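Side-chain contacts in AP endonuclease, family protein 2 (Mycobacterium smegmatis, PDB 5TNV), which binds magnesium in a xylose isomerase-like TIM barrel and may act as an endonuclease: residues G44-K47 / G52-A55; A74-A79 / E87-V92. One frame throughout, in Å; residues are numbered along the deposited sequence.

Contact 1: residues G44-K47 / G52-A55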
loop_
_atom_site.group_PDB
_atom_site.type_symbol
_atom_site.label_atom_id
_atom_site.label_comp_id
_atom_site.label_asym_id
_atom_site.label_seq_id
_atom_site.Cartn_x
_atom_site.Cartn_y
_atom_site.Cartn_z
ATOM N N GLY A 44 -12.031 5.184 32.343
ATOM C CA GLY A 44 -11.557 4.142 33.241
ATOM C C GLY A 44 -10.865 2.985 32.544
ATOM O O GLY A 44 -10.506 3.031 31.369
ATOM N N HIS A 45 -10.633 1.890 33.281
ATOM C CA HIS A 45 -10.006 0.720 32.768
ATOM C C HIS A 45 -11.032 -0.194 32.116
ATOM O O HIS A 45 -12.143 -0.392 32.656
ATOM C CB HIS A 45 -9.273 -0.003 33.882
ATOM C CG HIS A 45 -8.261 -0.989 33.447
ATOM N ND1 HIS A 45 -8.522 -2.135 32.738
ATOM C CD2 HIS A 45 -6.902 -0.911 33.575
ATOM C CE1 HIS A 45 -7.378 -2.736 32.513
ATOM N NE2 HIS A 45 -6.361 -2.021 33.010
ATOM N N ILE A 46 -10.704 -0.777 30.974
ATOM C CA ILE A 46 -11.612 -1.710 30.285
ATOM C C ILE A 46 -11.991 -2.877 31.195
ATOM O O ILE A 46 -13.059 -3.470 31.011
ATOM C CB ILE A 46 -11.013 -2.149 28.945
ATOM C CG1 ILE A 46 -12.075 -2.634 27.963
ATOM C CG2 ILE A 46 -9.913 -3.166 29.115
ATOM C CD1 ILE A 46 -13.084 -1.613 27.532
ATOM N N LYS A 47 -11.117 -3.250 32.146
ATOM C CA LYS A 47 -11.458 -4.378 33.025
ATOM C C LYS A 47 -12.721 -4.132 33.835
ATOM O O LYS A 47 -13.348 -5.104 34.255
ATOM C CB LYS A 47 -10.281 -4.667 33.941
ATOM C CG LYS A 47 -10.118 -3.803 35.068
ATOM C CD LYS A 47 -8.877 -4.202 35.869
ATOM C CE LYS A 47 -9.119 -5.412 36.792
ATOM N NZ LYS A 47 -8.029 -5.629 37.778
ATOM N N GLY A 52 -21.472 -4.642 27.745
ATOM C CA GLY A 52 -21.914 -4.014 26.508
ATOM C C GLY A 52 -20.852 -3.175 25.834
ATOM O O GLY A 52 -20.859 -3.010 24.601
ATOM N N VAL A 53 -19.932 -2.602 26.592
ATOM C CA VAL A 53 -18.807 -1.880 26.060
ATOM C C VAL A 53 -17.866 -2.858 25.344
ATOM O O VAL A 53 -17.431 -2.604 24.207
ATOM C CB VAL A 53 -18.118 -1.110 27.172
ATOM C CG1 VAL A 53 -16.805 -0.502 26.725
ATOM C CG2 VAL A 53 -19.019 0.043 27.639
ATOM N N TRP A 54 -17.532 -3.956 25.965
ATOM C CA TRP A 54 -16.741 -5.010 25.335
ATOM C C TRP A 54 -17.431 -5.452 24.063
ATOM O O TRP A 54 -16.790 -5.678 23.036
ATOM C CB TRP A 54 -16.618 -6.186 26.275
ATOM C CG TRP A 54 -15.955 -5.928 27.603
ATOM C CD1 TRP A 54 -15.142 -4.915 27.957
ATOM C CD2 TRP A 54 -16.080 -6.748 28.762
ATOM N NE1 TRP A 54 -14.730 -5.047 29.252
ATOM C CE2 TRP A 54 -15.299 -6.163 29.789
ATOM C CE3 TRP A 54 -16.786 -7.910 29.077
ATOM C CZ2 TRP A 54 -15.193 -6.709 31.066
ATOM C CZ3 TRP A 54 -16.675 -8.446 30.336
ATOM C CH2 TRP A 54 -15.902 -7.855 31.322
ATOM N N ALA A 55 -18.738 -5.617 24.113
ATOM C CA ALA A 55 -19.497 -6.109 22.963
ATOM C C ALA A 55 -19.332 -5.207 21.761
ATOM O O ALA A 55 -19.214 -5.682 20.639
ATOM C CB ALA A 55 -20.978 -6.236 23.299
#
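A tryptophan-to-backbone hydrogen bond, backed by a small apolar patch, ties the loop after strand 29-32 to the helix it leads into, within the first beta-alpha unit of a xylose isomerase-like TIM barrel. The loop makes a short 3-10 turn at Ile-46 and Lys-47, and the indole of Trp-54, in the first turn of helix 51-63, reaches back to it. Trp-54 NE1 donates to Ile-46 O at 2.9 Å, nearly straight at 166°. The acceptor lies in the plane of the indole, whereas the donor is tilted 27° from the carbonyl plane, and this bond satisfies the pyrrole N-H of a buried ring. Beside it, Ile-46 packs with its longer branch: CG1 stands anti to the backbone N and meets Trp-54 CD1 at 3.8 Å, while CD1 extends to Val-53 CG1 at 4.0 Å. The same isoleucine thus supplies both the polar acceptor and an apolar neighbour alongside the NE1-CD1 edge of the indole. Farther along the ring, Lys-47 O comes to the benzo edge, near the ring plane, and accepts a hydrogen bond from Arg-85 of helix 83-95. The turn is also braced from within by Lys-47 N, which donates to His-45 ND1 at 2.9 Å, in the plane of the imidazole, while Lys-47 CD lies over one face of that ring.

Contact 2: residues A74-A79 / E87-V92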
loop_
_atom_site.group_PDB
_atom_site.type_symbol
_atom_site.label_atom_id
_atom_site.label_comp_id
_atom_site.label_asym_id
_atom_site.label_seq_id
_atom_site.Cartn_x
_atom_site.Cartn_y
_atom_site.Cartn_z
ATOM N N ALA A 74 -3.493 -7.110 26.845
ATOM C CA ALA A 74 -3.429 -5.641 26.778
ATOM C C ALA A 74 -4.798 -4.995 26.589
ATOM O O ALA A 74 -4.868 -3.758 26.459
ATOM C CB ALA A 74 -2.470 -5.273 25.648
ATOM N N TRP A 75 -5.839 -5.799 26.579
ATOM C CA TRP A 75 -7.240 -5.390 26.402
ATOM C C TRP A 75 -7.944 -5.841 27.689
ATOM O O TRP A 75 -7.473 -5.526 28.809
ATOM C CB TRP A 75 -7.782 -5.890 25.067
ATOM C CG TRP A 75 -9.234 -5.644 24.814
ATOM C CD1 TRP A 75 -9.886 -4.453 24.816
ATOM C CD2 TRP A 75 -10.217 -6.628 24.544
ATOM N NE1 TRP A 75 -11.218 -4.628 24.560
ATOM C CE2 TRP A 75 -11.449 -5.964 24.393
ATOM C CE3 TRP A 75 -10.218 -8.032 24.402
ATOM C CZ2 TRP A 75 -12.647 -6.639 24.128
ATOM C CZ3 TRP A 75 -11.388 -8.697 24.148
ATOM C CH2 TRP A 75 -12.594 -8.000 24.005
ATOM N N VAL A 76 -9.061 -6.554 27.639
ATOM C CA VAL A 76 -9.704 -7.088 28.841
ATOM C C VAL A 76 -8.767 -8.128 29.472
ATOM O O VAL A 76 -8.420 -9.102 28.784
ATOM C CB VAL A 76 -11.062 -7.708 28.486
ATOM C CG1 VAL A 76 -11.663 -8.379 29.703
ATOM C CG2 VAL A 76 -12.026 -6.699 27.876
ATOM N N PRO A 77 -8.361 -7.955 30.719
ATOM C CA PRO A 77 -7.373 -8.857 31.316
ATOM C C PRO A 77 -8.045 -10.078 31.881
ATOM O O PRO A 77 -8.450 -10.093 33.082
ATOM C CB PRO A 77 -6.721 -8.006 32.371
ATOM C CG PRO A 77 -7.847 -7.108 32.847
ATOM C CD PRO A 77 -8.614 -6.818 31.603
ATOM N N LEU A 78 -8.156 -11.120 31.092
ATOM C CA LEU A 78 -8.896 -12.311 31.507
ATOM C C LEU A 78 -8.309 -12.948 32.767
ATOM O O LEU A 78 -9.071 -13.470 33.581
ATOM C CB LEU A 78 -8.977 -13.341 30.375
ATOM C CG LEU A 78 -9.698 -12.869 29.118
ATOM C CD1 LEU A 78 -9.674 -13.960 28.061
ATOM C CD2 LEU A 78 -11.132 -12.441 29.362
ATOM N N ALA A 79 -6.993 -12.912 32.942
ATOM C CA ALA A 79 -6.396 -13.508 34.119
ATOM C C ALA A 79 -6.817 -12.794 35.406
ATOM O O ALA A 79 -6.723 -13.358 36.475
ATOM C CB ALA A 79 -4.877 -13.536 33.957
ATOM N N GLU A 87 -17.653 -15.101 32.908
ATOM C CA GLU A 87 -18.861 -15.559 32.256
ATOM C C GLU A 87 -19.618 -14.421 31.570
ATOM O O GLU A 87 -20.176 -14.668 30.495
ATOM C CB GLU A 87 -19.744 -16.371 33.238
ATOM C CG GLU A 87 -19.151 -17.675 33.723
ATOM C CD GLU A 87 -18.680 -18.603 32.595
ATOM O OE1 GLU A 87 -19.409 -18.647 31.571
ATOM O OE2 GLU A 87 -17.597 -19.229 32.747
ATOM N N GLU A 88 -19.593 -13.198 32.093
ATOM C CA GLU A 88 -20.145 -12.058 31.406
ATOM C C GLU A 88 -19.454 -11.881 30.042
ATOM O O GLU A 88 -20.085 -11.635 29.004
ATOM C CB GLU A 88 -20.024 -10.790 32.210
ATOM C CG GLU A 88 -20.813 -10.563 33.411
ATOM C CD GLU A 88 -20.766 -9.226 34.090
ATOM O OE1 GLU A 88 -20.264 -8.356 33.489
ATOM O OE2 GLU A 88 -21.272 -9.136 35.259
ATOM N N PHE A 89 -18.118 -11.970 30.075
ATOM C CA PHE A 89 -17.316 -11.859 28.867
ATOM C C PHE A 89 -17.635 -12.964 27.872
ATOM O O PHE A 89 -17.799 -12.711 26.683
ATOM C CB PHE A 89 -15.836 -11.895 29.297
ATOM C CG PHE A 89 -14.890 -11.831 28.113
ATOM C CD1 PHE A 89 -14.462 -10.623 27.592
ATOM C CD2 PHE A 89 -14.416 -12.970 27.526
ATOM C CE1 PHE A 89 -13.583 -10.597 26.498
ATOM C CE2 PHE A 89 -13.592 -12.991 26.421
ATOM C CZ PHE A 89 -13.188 -11.764 25.887
ATOM N N ARG A 90 -17.712 -14.208 28.361
ATOM C CA ARG A 90 -17.985 -15.346 27.508
ATOM C C ARG A 90 -19.294 -15.151 26.750
ATOM O O ARG A 90 -19.435 -15.482 25.555
ATOM C CB ARG A 90 -18.012 -16.650 28.293
ATOM C CG ARG A 90 -17.808 -17.907 27.469
ATOM C CD ARG A 90 -17.906 -19.132 28.339
ATOM N NE ARG A 90 -17.056 -19.203 29.553
ATOM C CZ ARG A 90 -15.768 -19.558 29.510
ATOM N NH1 ARG A 90 -15.117 -19.789 28.394
ATOM N NH2 ARG A 90 -15.056 -19.636 30.597
ATOM N N THR A 91 -20.323 -14.610 27.442
ATOM C CA THR A 91 -21.623 -14.388 26.849
ATOM C C THR A 91 -21.522 -13.359 25.692
ATOM O O THR A 91 -22.044 -13.611 24.620
ATOM C CB THR A 91 -22.614 -13.898 27.886
ATOM O OG1 THR A 91 -22.763 -14.971 28.828
ATOM C CG2 THR A 91 -23.970 -13.626 27.291
ATOM N N VAL A 92 -20.846 -12.228 25.940
ATOM C CA VAL A 92 -20.796 -11.233 24.837
ATOM C C VAL A 92 -19.910 -11.695 23.708
ATOM O O VAL A 92 -20.228 -11.410 22.546
ATOM C CB VAL A 92 -20.457 -9.810 25.293
ATOM C CG1 VAL A 92 -21.531 -9.274 26.231
ATOM C CG2 VAL A 92 -19.127 -9.690 25.931
#
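Leu-78 lays its CD2 methyl over the face of the Phe-89 ring, 3.8 Å from the ring centroid and only 9° off the normal, a well-centred CH-pi contact. The two side chains cross at about a right angle, with the leucine coming from the loop that follows strand 68-70 and the phenylalanine from helix 83-95, next in the chain. In this TIM barrel the contact packs that loop onto the outer helix that follows it. Phe-89 carries the helix side of the contact alone. Its CG is anti to the backbone N (chi1 178°), which sends the ring out from the helix into the loop.

The rim of the same ring meets Trp-75. Phe-89 CE1 lies 3.7 Å from Trp-75 CH2 and equally close to CZ3, so the far end of the indole's benzo ring abuts the phenyl edge. The planes are inclined at 62° with centroids 5.8 Å apart, an oblique pairing. Val-76 fills the angle between the aromatics: CG1 approaches Phe-89 CD1 at 4.2 Å, while CG2 sits over the centre of one face of the Trp-75 indole. The polar end of that indole is turned to another helix, where NE1 is hydrogen-bonded to Gln-57 of helix 51-63. Phe-89 also touches Phe-133 of helix 116-133, which extends the apolar cluster to a further helix.

All four touching residues are buried and every atom they bring together is carbon, so cohesion here rests on shape complementarity and dispersion, with the one CH-pi contact over the phenyl face.

Contacts 1 and 2 repeat one theme in successive beta-alpha units, a loop packed on the helix that follows it, and they adjoin with centres about 9 Å apart. Trp-54 bridges them: its CZ3 lies 3.7 Å from Phe-89 CB, and its NE1 is 3.5 Å from Val-76 CG2. The loops meet as well, with Ile-46 CG2 3.4 Å from Trp-75 O and Lys-47 CB 3.6 Å from Pro-77 CD. Together they bring helices 51-63 and 83-95 and their preceding loops into mutual contact. Both lie away from the magnesium site formed by Glu-193, Asp-223 and His-252, and belong to the packing of the barrel's periphery.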